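Local coordinates for glucoamylase (Thermoanaerobacterium thermosaccharolyticum, PDB 1LF6), which hydrolyses terminal 1,4-linked alpha-D-glucose residues one after another from the non-reducing ends of glucan chains, releasing beta-D-glucose, at residues I14-N19 against Y165-V170; I120-F125 against M135-E140; N185-L190 against Q252-A257; R606-I611 against H669-M674; P619-M624 against A657-L662. All coordinates share one frame; numbering follows the deposited sequence.

Contact 1: residues I14-N19 against Y165-V170; sequences IDRFNN and YNEGYV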
# COMPACT_ATOMS: atom_id res chain seq x y z
N ILE A 14 35.28 4.70 15.17
CA ILE A 14 34.93 3.59 14.30
C ILE A 14 36.18 2.98 13.66
O ILE A 14 37.01 3.69 13.08
CB ILE A 14 33.95 4.05 13.18
CG1 ILE A 14 34.47 5.30 12.49
CG2 ILE A 14 32.58 4.32 13.79
CD1 ILE A 14 33.57 5.82 11.38
N ASP A 15 36.32 1.67 13.78
CA ASP A 15 37.46 0.95 13.22
C ASP A 15 36.98 -0.11 12.24
O ASP A 15 36.23 -1.01 12.60
CB ASP A 15 38.25 0.26 14.34
CG ASP A 15 38.74 1.23 15.39
OD1 ASP A 15 39.25 0.75 16.43
OD2 ASP A 15 38.64 2.45 15.18
N ARG A 16 37.42 0.01 10.99
CA ARG A 16 37.04 -0.95 9.95
C ARG A 16 38.17 -1.94 9.72
O ARG A 16 39.34 -1.62 9.89
CB ARG A 16 36.70 -0.21 8.65
CG ARG A 16 36.17 -1.11 7.54
CD ARG A 16 35.64 -0.29 6.37
NE ARG A 16 35.25 -1.13 5.24
CZ ARG A 16 34.69 -0.67 4.12
NH1 ARG A 16 34.38 -1.51 3.15
NH2 ARG A 16 34.45 0.63 3.98
N PHE A 17 37.81 -3.16 9.34
CA PHE A 17 38.80 -4.20 9.09
C PHE A 17 38.35 -5.16 8.00
O PHE A 17 37.18 -5.55 7.93
CB PHE A 17 39.05 -5.00 10.38
CG PHE A 17 37.80 -5.48 11.04
CD1 PHE A 17 37.11 -4.66 11.93
CD2 PHE A 17 37.29 -6.75 10.77
CE1 PHE A 17 35.93 -5.10 12.54
CE2 PHE A 17 36.12 -7.19 11.37
CZ PHE A 17 35.44 -6.37 12.26
N ASN A 18 39.29 -5.54 7.13
CA ASN A 18 39.00 -6.46 6.04
C ASN A 18 39.93 -7.66 6.18
O ASN A 18 40.90 -7.81 5.44
CB ASN A 18 39.18 -5.78 4.69
CG ASN A 18 38.81 -6.68 3.52
OD1 ASN A 18 37.89 -7.49 3.62
ND2 ASN A 18 39.53 -6.54 2.41
N ASN A 19 39.60 -8.52 7.13
CA ASN A 19 40.39 -9.71 7.42
C ASN A 19 40.17 -10.83 6.41
O ASN A 19 41.12 -11.48 5.98
CB ASN A 19 40.07 -10.20 8.83
CG ASN A 19 40.39 -9.15 9.89
OD1 ASN A 19 39.59 -8.91 10.80
ND2 ASN A 19 41.55 -8.51 9.78
N TYR A 165 24.68 -5.98 -6.24
CA TYR A 165 25.76 -5.04 -5.95
C TYR A 165 25.63 -4.29 -4.62
O TYR A 165 25.82 -3.08 -4.57
CB TYR A 165 25.90 -4.04 -7.09
CG TYR A 165 27.32 -3.55 -7.29
CD1 TYR A 165 28.31 -4.40 -7.80
CD2 TYR A 165 27.68 -2.24 -6.96
CE1 TYR A 165 29.62 -3.96 -7.98
CE2 TYR A 165 28.99 -1.79 -7.14
CZ TYR A 165 29.95 -2.65 -7.65
OH TYR A 165 31.24 -2.21 -7.82
N ASN A 166 25.31 -5.02 -3.56
CA ASN A 166 25.22 -4.42 -2.23
C ASN A 166 26.57 -4.68 -1.56
O ASN A 166 27.00 -5.82 -1.46
CB ASN A 166 24.10 -5.09 -1.42
CG ASN A 166 22.75 -4.44 -1.63
OD1 ASN A 166 22.38 -3.51 -0.92
ND2 ASN A 166 22.01 -4.91 -2.63
N GLU A 167 27.23 -3.61 -1.12
CA GLU A 167 28.53 -3.74 -0.48
C GLU A 167 28.37 -3.97 1.02
O GLU A 167 27.80 -3.13 1.72
CB GLU A 167 29.37 -2.49 -0.72
CG GLU A 167 30.84 -2.65 -0.31
CD GLU A 167 31.64 -1.38 -0.52
OE1 GLU A 167 31.47 -0.73 -1.57
OE2 GLU A 167 32.45 -1.03 0.37
N GLY A 168 28.87 -5.10 1.50
CA GLY A 168 28.77 -5.41 2.92
C GLY A 168 30.14 -5.52 3.57
O GLY A 168 31.10 -5.97 2.95
N TYR A 169 30.22 -5.09 4.83
CA TYR A 169 31.46 -5.15 5.59
C TYR A 169 31.17 -5.01 7.09
O TYR A 169 30.03 -4.80 7.49
CB TYR A 169 32.41 -4.05 5.12
CG TYR A 169 31.82 -2.66 5.12
CD1 TYR A 169 32.08 -1.76 6.15
CD2 TYR A 169 31.00 -2.24 4.07
CE1 TYR A 169 31.55 -0.47 6.13
CE2 TYR A 169 30.46 -0.96 4.05
CZ TYR A 169 30.74 -0.08 5.08
OH TYR A 169 30.22 1.19 5.04
N VAL A 170 32.21 -5.15 7.91
CA VAL A 170 32.05 -5.06 9.35
C VAL A 170 32.97 -4.01 9.97
O VAL A 170 34.11 -3.83 9.55
CB VAL A 170 32.34 -6.42 10.02
CG1 VAL A 170 31.95 -6.38 11.49
CG2 VAL A 170 31.59 -7.53 9.29
O HOH W 1 34.99 -5.17 6.67
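Arg16 and Tyr169 form a cation-pi stack that joins the N-terminal strand 14-16 to strand 166-173 in the beta-sandwich domain of this glucoamylase. With CG anti to the backbone N (chi1 -175°) and the chain extended, Arg16 carries NE out over Tyr169. The guanidinium lies flat over one face of the tyrosine ring, the two planes 14° apart, and Arg16 CZ is 3.6 Å from the ring centroid of Tyr169. The overlap is offset toward the rim, with Arg16 NE 3.4 Å from Tyr169 CD1. In the plane of the guanidinium, Arg16 NH1 gives Glu167 OE2 a weak hydrogen bond of 3.4 Å, fairly straight at 160°, within a salt bridge. Farther along, Phe17 CZ packs 3.6 Å from Val170 CG1, while Val170 O sits over one face of the Phe17 ring near its rim. Water 1 accepts from Val170 N at 3.0 Å and lies close to Phe17 O. Tyr169 OH is engaged beyond these segments with Asp254, and Glu167 has a weak second partner in Arg227. One cation therefore uses its face for pi attraction and its edge for charge, so two interactions, the salt bridge a weak one, probably steady this exposed arginine.

Contact 2: residues I120-F125 against M135-E140; sequences ITKDIF and MKAKFE
Thr121 pairs with Lys138 and Asp123 with Lys136 as the hydrogen-bonded pairs of an antiparallel hairpin, in which the axes of segments 120-125 and 135-140 run at 172° and approach to 4.5 Å. Four backbone bonds link the two segments, the shortest being Asp123 N to Lys136 O at 2.8 Å. CA atoms of the non-hydrogen-bonded residues make CA-H...O contacts with carbonyls of the hydrogen-bonded ones, such as Ala137 CA to Thr121 O at 3.2 Å.

One face carries Ile120, Lys122, Ile124, Met135, Ala137 and Phe139. Here Ile124 and Met135 lie side by side; Met135 CG, anti to its backbone N (chi1 172°), is 4.0 Å from Ile124 CG1. Met135 SD touches Lys122 CD at 3.8 Å, which puts the aliphatic part of the lysine against sulfur. On the other face, Lys138 is aligned with Thr121, its CE 3.5 Å from Thr121 OG1. Water 2 joins Thr121 OG1, at 2.8 Å, to Glu140 OE2. The charged ends have partners elsewhere: Lys122 in Glu89, Glu140 in Arg119, Asp123 in Lys273, and Lys136 in a cation-pi contact with Tyr269.

The hairpin is flanked in its sheet by strand 107-113 beside 120-125 and by strand 243-251 beside 135-140, while Phe77 of strand 70-80 packs against the face of Ile120, Lys122, Met135 and Ala137.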
# COMPACT_ATOMS: atom_id res chain seq x y z
N ILE A 120 9.69 -17.93 18.96
CA ILE A 120 10.37 -16.64 18.94
C ILE A 120 9.33 -15.53 19.03
O ILE A 120 8.36 -15.51 18.28
CB ILE A 120 11.19 -16.46 17.64
CG1 ILE A 120 12.25 -17.57 17.52
CG2 ILE A 120 11.87 -15.10 17.63
CD1 ILE A 120 13.13 -17.46 16.29
N THR A 121 9.54 -14.62 19.98
CA THR A 121 8.61 -13.51 20.16
C THR A 121 9.32 -12.20 19.84
O THR A 121 10.45 -11.98 20.28
CB THR A 121 8.08 -13.47 21.61
OG1 THR A 121 7.43 -14.71 21.90
CG2 THR A 121 7.09 -12.32 21.79
N LYS A 122 8.66 -11.35 19.06
CA LYS A 122 9.27 -10.08 18.66
C LYS A 122 8.44 -8.85 18.98
O LYS A 122 7.21 -8.90 19.05
CB LYS A 122 9.57 -10.09 17.16
CG LYS A 122 10.33 -11.32 16.66
CD LYS A 122 10.40 -11.33 15.13
CE LYS A 122 11.20 -12.51 14.61
NZ LYS A 122 11.24 -12.54 13.12
N ASP A 123 9.13 -7.73 19.18
CA ASP A 123 8.52 -6.44 19.45
C ASP A 123 9.19 -5.54 18.43
O ASP A 123 10.41 -5.34 18.49
CB ASP A 123 8.87 -5.97 20.87
CG ASP A 123 7.98 -6.60 21.92
OD1 ASP A 123 7.51 -7.73 21.69
OD2 ASP A 123 7.77 -5.98 22.99
N ILE A 124 8.41 -5.01 17.50
CA ILE A 124 8.96 -4.18 16.43
C ILE A 124 8.33 -2.80 16.31
O ILE A 124 7.12 -2.65 16.34
CB ILE A 124 8.82 -4.91 15.08
CG1 ILE A 124 9.49 -6.29 15.17
CG2 ILE A 124 9.45 -4.08 13.96
CD1 ILE A 124 9.21 -7.20 14.00
N PHE A 125 9.20 -1.79 16.16
CA PHE A 125 8.78 -0.40 16.01
C PHE A 125 10.03 0.42 15.69
O PHE A 125 11.12 -0.14 15.56
CB PHE A 125 8.13 0.10 17.30
CG PHE A 125 9.03 0.08 18.50
CD1 PHE A 125 9.78 1.20 18.85
CD2 PHE A 125 9.16 -1.08 19.27
CE1 PHE A 125 10.64 1.17 19.95
CE2 PHE A 125 10.01 -1.11 20.37
CZ PHE A 125 10.75 0.01 20.71
N MET A 135 13.97 -4.13 17.04
CA MET A 135 13.31 -5.42 17.18
C MET A 135 13.81 -6.13 18.42
O MET A 135 14.96 -6.59 18.46
CB MET A 135 13.56 -6.33 15.97
CG MET A 135 13.02 -7.75 16.20
SD MET A 135 13.40 -8.96 14.91
CE MET A 135 15.20 -9.01 15.03
N LYS A 136 12.96 -6.22 19.43
CA LYS A 136 13.34 -6.93 20.64
C LYS A 136 12.87 -8.35 20.37
O LYS A 136 11.77 -8.56 19.86
CB LYS A 136 12.63 -6.36 21.86
CG LYS A 136 13.03 -7.04 23.17
CD LYS A 136 12.58 -6.22 24.37
CE LYS A 136 13.18 -6.74 25.67
NZ LYS A 136 12.79 -5.90 26.84
N ALA A 137 13.71 -9.32 20.69
CA ALA A 137 13.35 -10.71 20.47
C ALA A 137 13.80 -11.58 21.62
O ALA A 137 14.76 -11.26 22.32
CB ALA A 137 13.97 -11.20 19.16
N LYS A 138 13.09 -12.69 21.82
CA LYS A 138 13.42 -13.64 22.86
C LYS A 138 13.18 -15.03 22.29
O LYS A 138 12.18 -15.28 21.61
CB LYS A 138 12.54 -13.43 24.10
CG LYS A 138 11.07 -13.75 23.90
CD LYS A 138 10.30 -13.72 25.22
CE LYS A 138 8.82 -14.01 25.01
NZ LYS A 138 8.03 -14.00 26.27
N PHE A 139 14.11 -15.94 22.57
CA PHE A 139 14.00 -17.31 22.08
C PHE A 139 13.59 -18.23 23.21
O PHE A 139 14.09 -18.12 24.33
CB PHE A 139 15.34 -17.75 21.49
CG PHE A 139 15.35 -19.17 21.00
CD1 PHE A 139 15.70 -20.21 21.86
CD2 PHE A 139 15.00 -19.47 19.69
CE1 PHE A 139 15.69 -21.53 21.41
CE2 PHE A 139 14.99 -20.78 19.24
CZ PHE A 139 15.34 -21.82 20.10
N GLU A 140 12.68 -19.15 22.92
CA GLU A 140 12.21 -20.11 23.92
C GLU A 140 12.31 -21.53 23.41
O GLU A 140 11.83 -21.84 22.32
CB GLU A 140 10.75 -19.85 24.29
CG GLU A 140 10.45 -18.49 24.87
CD GLU A 140 9.00 -18.39 25.32
OE1 GLU A 140 8.67 -18.98 26.37
OE2 GLU A 140 8.19 -17.75 24.62
O HOH W 2 9.19 -16.77 22.50

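Contact 3: residues N185-L190 against Q252-A257; sequences NVYTAL and QSDSEA. Unlike the reference sequence in segment 252-257: Gln252 (reference Gly).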
# COMPACT_ATOMS: atom_id res chain seq x y z
N ASN A 185 24.73 6.78 -1.64
CA ASN A 185 24.71 7.57 -0.42
C ASN A 185 23.91 6.94 0.72
O ASN A 185 23.64 7.61 1.72
CB ASN A 185 24.14 8.95 -0.72
CG ASN A 185 22.76 8.89 -1.33
OD1 ASN A 185 22.56 8.29 -2.39
ND2 ASN A 185 21.79 9.49 -0.66
N VAL A 186 23.53 5.68 0.59
CA VAL A 186 22.75 5.04 1.64
C VAL A 186 23.50 3.95 2.40
O VAL A 186 23.96 2.97 1.82
CB VAL A 186 21.45 4.42 1.08
CG1 VAL A 186 20.64 3.78 2.20
CG2 VAL A 186 20.63 5.49 0.38
N TYR A 187 23.61 4.13 3.72
CA TYR A 187 24.31 3.17 4.57
C TYR A 187 23.40 2.62 5.66
O TYR A 187 22.53 3.32 6.18
CB TYR A 187 25.51 3.84 5.27
CG TYR A 187 26.61 4.32 4.36
CD1 TYR A 187 27.84 3.66 4.30
CD2 TYR A 187 26.45 5.46 3.57
CE1 TYR A 187 28.87 4.11 3.49
CE2 TYR A 187 27.47 5.93 2.75
CZ TYR A 187 28.68 5.25 2.71
OH TYR A 187 29.69 5.71 1.90
N THR A 188 23.60 1.35 6.00
CA THR A 188 22.83 0.71 7.05
C THR A 188 23.81 0.09 8.05
O THR A 188 24.89 -0.37 7.68
CB THR A 188 21.91 -0.41 6.51
OG1 THR A 188 22.70 -1.53 6.09
CG2 THR A 188 21.08 0.11 5.35
N ALA A 189 23.41 0.08 9.32
CA ALA A 189 24.23 -0.48 10.38
C ALA A 189 23.38 -1.40 11.23
O ALA A 189 22.37 -0.98 11.80
CB ALA A 189 24.80 0.65 11.23
N LEU A 190 23.77 -2.67 11.30
CA LEU A 190 23.05 -3.66 12.08
C LEU A 190 23.82 -3.89 13.39
O LEU A 190 25.01 -4.19 13.36
CB LEU A 190 22.96 -4.97 11.31
CG LEU A 190 21.84 -5.96 11.65
CD1 LEU A 190 22.20 -7.32 11.08
CD2 LEU A 190 21.65 -6.06 13.14
N GLN A 252 23.79 8.61 5.77
CA GLN A 252 24.38 8.92 4.47
C GLN A 252 25.89 8.67 4.51
O GLN A 252 26.62 9.04 3.60
CB GLN A 252 24.09 10.38 4.10
CG GLN A 252 24.55 10.78 2.70
CD GLN A 252 24.36 12.26 2.43
OE1 GLN A 252 24.91 13.11 3.14
NE2 GLN A 252 23.57 12.58 1.41
N SER A 253 26.33 8.05 5.60
CA SER A 253 27.74 7.74 5.79
C SER A 253 27.89 6.69 6.88
O SER A 253 26.94 6.42 7.62
CB SER A 253 28.52 9.00 6.19
OG SER A 253 28.17 9.44 7.49
N ASP A 254 29.08 6.10 6.97
CA ASP A 254 29.36 5.08 7.98
C ASP A 254 29.21 5.63 9.39
O ASP A 254 28.60 5.00 10.25
CB ASP A 254 30.78 4.55 7.79
CG ASP A 254 30.82 3.21 7.11
OD1 ASP A 254 31.91 2.78 6.69
OD2 ASP A 254 29.75 2.57 7.00
N SER A 255 29.77 6.81 9.61
CA SER A 255 29.72 7.44 10.92
C SER A 255 28.30 7.77 11.35
O SER A 255 27.93 7.55 12.51
CB SER A 255 30.56 8.72 10.92
OG SER A 255 30.64 9.26 12.23
N GLU A 256 27.50 8.28 10.42
CA GLU A 256 26.12 8.63 10.74
C GLU A 256 25.33 7.39 11.14
O GLU A 256 24.70 7.36 12.20
CB GLU A 256 25.44 9.31 9.56
CG GLU A 256 24.25 10.18 9.97
CD GLU A 256 23.35 10.57 8.80
OE1 GLU A 256 23.87 10.76 7.68
OE2 GLU A 256 22.13 10.70 9.01
N ALA A 257 25.37 6.36 10.30
CA ALA A 257 24.64 5.13 10.59
C ALA A 257 25.04 4.54 11.94
O ALA A 257 24.18 4.23 12.77
CB ALA A 257 24.89 4.10 9.48
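Tyr187 turns one ring face to the N-terminus of helix 254-266, a strand-to-helix contact within the beta-sandwich domain. Ser253 CA stands over that face, 3.7 Å from the Tyr187 ring centroid and 24° off the normal, a CH-pi contact; Asp254 N lies over the same face. The Asp254 side chain crosses the tyrosine at about a right angle, its carboxylate plane 62° from the ring, and OD2 comes within 3.5 Å of Tyr187 CD1 while probably hydrogen-bonded to Tyr169 OH. Ser253 is the N-cap, its OG accepting from Glu256 N at 3.2 Å; this bond and a second, from the preceding Gln252 N to the glutamate side chain, tie down the backbone that faces the ring. One turn on, Ala257 CB meets Ala189 CB at 3.9 Å, small groups that let helix and strand come close. Gln252, which differs from the reference sequence, lies with its CG 3.9 Å from Asn185 CB, and its CA makes a CA-H...O contact of 3.1 Å with Asn185 O.

Contact 4: residues R606-I611 against H669-M674; sequences RGMYEI and HKVLDM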
# COMPACT_ATOMS: atom_id res chain seq x y z
N ARG A 606 -19.83 -1.01 -3.17
CA ARG A 606 -21.22 -1.45 -3.28
C ARG A 606 -21.97 -1.05 -2.02
O ARG A 606 -23.14 -0.66 -2.07
CB ARG A 606 -21.31 -2.98 -3.44
CG ARG A 606 -22.73 -3.51 -3.24
CD ARG A 606 -23.73 -2.98 -4.29
NE ARG A 606 -23.63 -3.74 -5.52
CZ ARG A 606 -24.57 -4.55 -5.99
NH1 ARG A 606 -24.37 -5.21 -7.12
NH2 ARG A 606 -25.72 -4.70 -5.35
N GLY A 607 -21.29 -1.16 -0.88
CA GLY A 607 -21.89 -0.79 0.39
C GLY A 607 -22.26 0.68 0.36
O GLY A 607 -23.32 1.07 0.85
N MET A 608 -21.39 1.50 -0.21
CA MET A 608 -21.64 2.92 -0.30
C MET A 608 -22.84 3.17 -1.19
O MET A 608 -23.66 4.07 -0.92
CB MET A 608 -20.40 3.65 -0.82
CG MET A 608 -19.29 3.76 0.20
SD MET A 608 -19.79 4.63 1.72
CE MET A 608 -19.81 6.32 1.17
N TYR A 609 -22.98 2.39 -2.26
CA TYR A 609 -24.13 2.57 -3.13
C TYR A 609 -25.40 2.19 -2.36
O TYR A 609 -26.42 2.88 -2.47
CB TYR A 609 -24.04 1.70 -4.38
CG TYR A 609 -25.40 1.49 -5.02
CD1 TYR A 609 -26.15 0.35 -4.73
CD2 TYR A 609 -25.97 2.47 -5.83
CE1 TYR A 609 -27.45 0.20 -5.23
CE2 TYR A 609 -27.27 2.34 -6.33
CZ TYR A 609 -28.00 1.20 -6.02
OH TYR A 609 -29.29 1.06 -6.49
N GLU A 610 -25.34 1.11 -1.60
CA GLU A 610 -26.50 0.67 -0.84
C GLU A 610 -27.00 1.77 0.09
O GLU A 610 -28.20 1.96 0.25
CB GLU A 610 -26.18 -0.61 -0.07
CG GLU A 610 -25.94 -1.83 -0.97
CD GLU A 610 -27.15 -2.18 -1.84
OE1 GLU A 610 -28.28 -2.20 -1.30
OE2 GLU A 610 -26.98 -2.47 -3.04
N ILE A 611 -26.07 2.51 0.71
CA ILE A 611 -26.45 3.60 1.59
C ILE A 611 -27.22 4.64 0.77
O ILE A 611 -28.27 5.13 1.19
CB ILE A 611 -25.22 4.26 2.25
CG1 ILE A 611 -24.54 3.27 3.20
CG2 ILE A 611 -25.64 5.53 3.00
CD1 ILE A 611 -23.31 3.81 3.90
N HIS A 669 -25.69 7.25 8.07
CA HIS A 669 -26.79 6.90 7.18
C HIS A 669 -26.78 7.78 5.93
O HIS A 669 -27.83 8.13 5.40
CB HIS A 669 -28.13 7.03 7.90
CG HIS A 669 -28.24 6.17 9.12
ND1 HIS A 669 -28.03 4.80 9.09
CD2 HIS A 669 -28.53 6.47 10.40
CE1 HIS A 669 -28.19 4.31 10.30
NE2 HIS A 669 -28.50 5.30 11.12
N LYS A 670 -25.58 8.13 5.46
CA LYS A 670 -25.44 8.95 4.26
C LYS A 670 -24.04 8.86 3.67
O LYS A 670 -23.07 8.57 4.38
CB LYS A 670 -25.78 10.41 4.56
CG LYS A 670 -24.79 11.10 5.46
CD LYS A 670 -25.26 12.50 5.82
CE LYS A 670 -24.37 13.11 6.88
NZ LYS A 670 -24.81 14.48 7.27
N VAL A 671 -23.94 9.12 2.37
CA VAL A 671 -22.67 9.08 1.67
C VAL A 671 -21.85 10.32 2.02
O VAL A 671 -22.02 11.38 1.43
CB VAL A 671 -22.91 9.00 0.15
CG1 VAL A 671 -21.60 8.89 -0.61
CG2 VAL A 671 -23.81 7.80 -0.15
N LEU A 672 -20.96 10.15 2.99
CA LEU A 672 -20.14 11.24 3.49
C LEU A 672 -19.16 11.91 2.53
O LEU A 672 -18.77 13.06 2.77
CB LEU A 672 -19.40 10.78 4.75
CG LEU A 672 -20.32 10.48 5.94
CD1 LEU A 672 -19.50 9.96 7.11
CD2 LEU A 672 -21.07 11.74 6.32
N ASP A 673 -18.75 11.23 1.46
CA ASP A 673 -17.82 11.85 0.52
C ASP A 673 -18.43 12.36 -0.80
O ASP A 673 -17.70 12.71 -1.73
CB ASP A 673 -16.65 10.91 0.22
CG ASP A 673 -17.08 9.63 -0.49
OD1 ASP A 673 -18.29 9.38 -0.63
OD2 ASP A 673 -16.18 8.86 -0.89
N MET A 674 -19.75 12.41 -0.88
CA MET A 674 -20.40 12.89 -2.11
C MET A 674 -20.51 14.41 -2.10
O MET A 674 -21.00 15.00 -1.14
CB MET A 674 -21.79 12.27 -2.27
CG MET A 674 -22.57 12.79 -3.48
SD MET A 674 -24.11 11.90 -3.76
CE MET A 674 -25.06 12.42 -2.29
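Met608 and Ile611 of helix 600-612, in the (alpha/alpha)-barrel domain, pack against the loop that follows helix 653-668 and leads to the last helix of the chain. The loop leaves helix 653-668 at His669, whose phi is positive, and turns again through a type I beta turn from Val671 to Met674. Met608 is bent at both chi2 (-59°) and chi3 (-76°), and of its side chain CE does the touching: it meets Val671 CG1 at 3.6 Å and Asp673 OD1 at 3.9 Å. One helical turn later Ile611, with CG2 anti to the backbone N, sets that methyl against the loop backbone, 3.6 Å from Lys670 N. Val671 lies between the two, its CG2 4.3 Å from Ile611 CG2 and 3.8 Å from Met608 O. Asp673 forms a salt bridge with Arg541, and Met608 and Val671 also touch that arginine. The two segments thus meet through methyl groups and dispersion forces, while the buried carboxylate beside the methionine is probably compensated by Arg541.

Contact 5: residues P619-M624 against A657-L662; sequences PYVKAM and AEYVIL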
# COMPACT_ATOMS: atom_id res chain seq x y z
N PRO A 619 -23.77 -5.24 6.46
CA PRO A 619 -23.15 -6.47 5.95
C PRO A 619 -21.92 -6.20 5.07
O PRO A 619 -21.03 -7.05 4.99
CB PRO A 619 -24.29 -7.14 5.18
CG PRO A 619 -25.21 -6.01 4.85
CD PRO A 619 -25.19 -5.16 6.08
N TYR A 620 -21.87 -5.04 4.44
CA TYR A 620 -20.72 -4.68 3.61
C TYR A 620 -19.59 -4.22 4.52
O TYR A 620 -18.42 -4.44 4.22
CB TYR A 620 -21.10 -3.58 2.61
CG TYR A 620 -22.13 -4.06 1.62
CD1 TYR A 620 -21.76 -4.78 0.49
CD2 TYR A 620 -23.49 -3.90 1.88
CE1 TYR A 620 -22.71 -5.33 -0.36
CE2 TYR A 620 -24.46 -4.45 1.04
CZ TYR A 620 -24.06 -5.16 -0.08
OH TYR A 620 -25.02 -5.73 -0.90
N VAL A 621 -19.94 -3.58 5.63
CA VAL A 621 -18.92 -3.16 6.58
C VAL A 621 -18.32 -4.45 7.16
O VAL A 621 -17.10 -4.62 7.20
CB VAL A 621 -19.52 -2.30 7.73
CG1 VAL A 621 -18.51 -2.12 8.84
CG2 VAL A 621 -19.95 -0.93 7.19
N LYS A 622 -19.19 -5.36 7.60
CA LYS A 622 -18.75 -6.63 8.17
C LYS A 622 -17.92 -7.46 7.20
O LYS A 622 -16.96 -8.11 7.60
CB LYS A 622 -19.96 -7.44 8.66
CG LYS A 622 -20.69 -6.80 9.83
CD LYS A 622 -19.78 -6.70 11.05
CE LYS A 622 -20.34 -5.75 12.10
NZ LYS A 622 -21.73 -6.11 12.46
N ALA A 623 -18.29 -7.44 5.92
CA ALA A 623 -17.55 -8.20 4.92
C ALA A 623 -16.12 -7.66 4.79
O ALA A 623 -15.16 -8.43 4.74
CB ALA A 623 -18.26 -8.13 3.58
N MET A 624 -15.99 -6.34 4.71
CA MET A 624 -14.66 -5.75 4.60
C MET A 624 -13.81 -6.10 5.82
O MET A 624 -12.61 -6.34 5.70
CB MET A 624 -14.75 -4.23 4.43
CG MET A 624 -15.22 -3.79 3.04
SD MET A 624 -14.83 -2.06 2.69
CE MET A 624 -13.13 -2.18 2.22
N ALA A 657 -9.19 3.32 2.88
CA ALA A 657 -9.87 4.60 2.84
C ALA A 657 -11.35 4.34 2.60
O ALA A 657 -12.22 4.97 3.22
CB ALA A 657 -9.29 5.48 1.73
N GLU A 658 -11.64 3.39 1.71
CA GLU A 658 -13.02 3.05 1.41
C GLU A 658 -13.69 2.47 2.66
O GLU A 658 -14.84 2.78 2.94
CB GLU A 658 -13.08 2.02 0.27
CG GLU A 658 -14.50 1.73 -0.24
CD GLU A 658 -15.12 2.91 -0.97
OE1 GLU A 658 -14.42 3.91 -1.20
OE2 GLU A 658 -16.32 2.82 -1.32
N TYR A 659 -12.97 1.63 3.41
CA TYR A 659 -13.55 1.06 4.62
C TYR A 659 -13.89 2.16 5.63
O TYR A 659 -14.97 2.15 6.22
CB TYR A 659 -12.60 0.05 5.30
CG TYR A 659 -13.12 -0.37 6.66
CD1 TYR A 659 -12.73 0.31 7.82
CD2 TYR A 659 -14.09 -1.37 6.78
CE1 TYR A 659 -13.29 0.01 9.06
CE2 TYR A 659 -14.66 -1.68 8.02
CZ TYR A 659 -14.26 -0.98 9.15
OH TYR A 659 -14.83 -1.26 10.37
N VAL A 660 -12.97 3.09 5.82
CA VAL A 660 -13.20 4.20 6.75
C VAL A 660 -14.45 4.98 6.36
O VAL A 660 -15.33 5.22 7.19
CB VAL A 660 -11.98 5.15 6.76
CG1 VAL A 660 -12.31 6.42 7.55
CG2 VAL A 660 -10.80 4.45 7.39
N ILE A 661 -14.54 5.36 5.09
CA ILE A 661 -15.69 6.12 4.60
C ILE A 661 -17.00 5.34 4.70
O ILE A 661 -18.04 5.91 5.02
CB ILE A 661 -15.44 6.59 3.14
CG1 ILE A 661 -14.31 7.62 3.12
CG2 ILE A 661 -16.71 7.18 2.54
CD1 ILE A 661 -13.74 7.91 1.75
N LEU A 662 -16.94 4.04 4.44
CA LEU A 662 -18.13 3.18 4.51
C LEU A 662 -18.58 3.03 5.96
O LEU A 662 -19.76 3.17 6.28
CB LEU A 662 -17.83 1.80 3.93
CG LEU A 662 -18.93 0.76 4.12
CD1 LEU A 662 -20.20 1.25 3.45
CD2 LEU A 662 -18.48 -0.58 3.54
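The ring of Tyr659 presents its edge to helix 618-627: Val621 O lies in the ring plane, 3.9 Å from Tyr659 CE2, and Met624 CB sits near that plane at 3.8 Å from Tyr659 CD2. This is a helix-helix contact of the (alpha/alpha)-barrel domain, in which segments 619-624 and 657-662 run roughly antiparallel, crossing at -147° with their axes 10.2 Å apart. With CG anti to the backbone N (chi1 171°), Tyr659 starts out beside its own carbonyl carbon; its ring lies by Val621, whose side chain it meets at about a right angle. Its OH bonds to Glu625, one residue beyond the segment, so the tyrosine that packs on Val621 and Met624 also has a polar tie to the same helix.

Met624 and Tyr659 run antiparallel alongside one another. The methionine chain bends at chi3 (81°), bringing CE to 3.8 Å from Tyr659 CB, while SD faces both the tyrosine backbone and Leu662 CD2. The leucine, directed at the partner helix, fits between Tyr620, Val621 and Met624, its CD2 lying against the Tyr620 carbonyl. Elsewhere on helix 653-668, Val660 packs on helix 296-306 and Ile661 on helix 342-355, while Glu658 forms a salt bridge with Arg541; contacts with other helices thus continue round this helix. Among the side chains of the two segments the closest approach is Val621 CG2 to Leu662 CG, at 3.6 Å.

The five contacts fall into two groups, one in each domain. Contacts 1, 2 and 3 reach the same antiparallel sheet. Contacts 1 and 3, with centres about 12 Å apart, are joined by Tyr169 OH and Asp254 OD2, a probable hydrogen bond at a short 2.4 Å; contact 2 lies about 24 Å from contact 3, centre to centre. Contacts 4 and 5 belong to the helical domain, their centres about 10 Å apart, and share a core in which Met608 CE meets Ile661 CG2 at 3.5 Å. Contacts 1 and 4 lie about 57 Å apart between centres. All five stand away from the probable catalytic pair, Glu435 and Glu438, and from the likely substrate-binding Trp325.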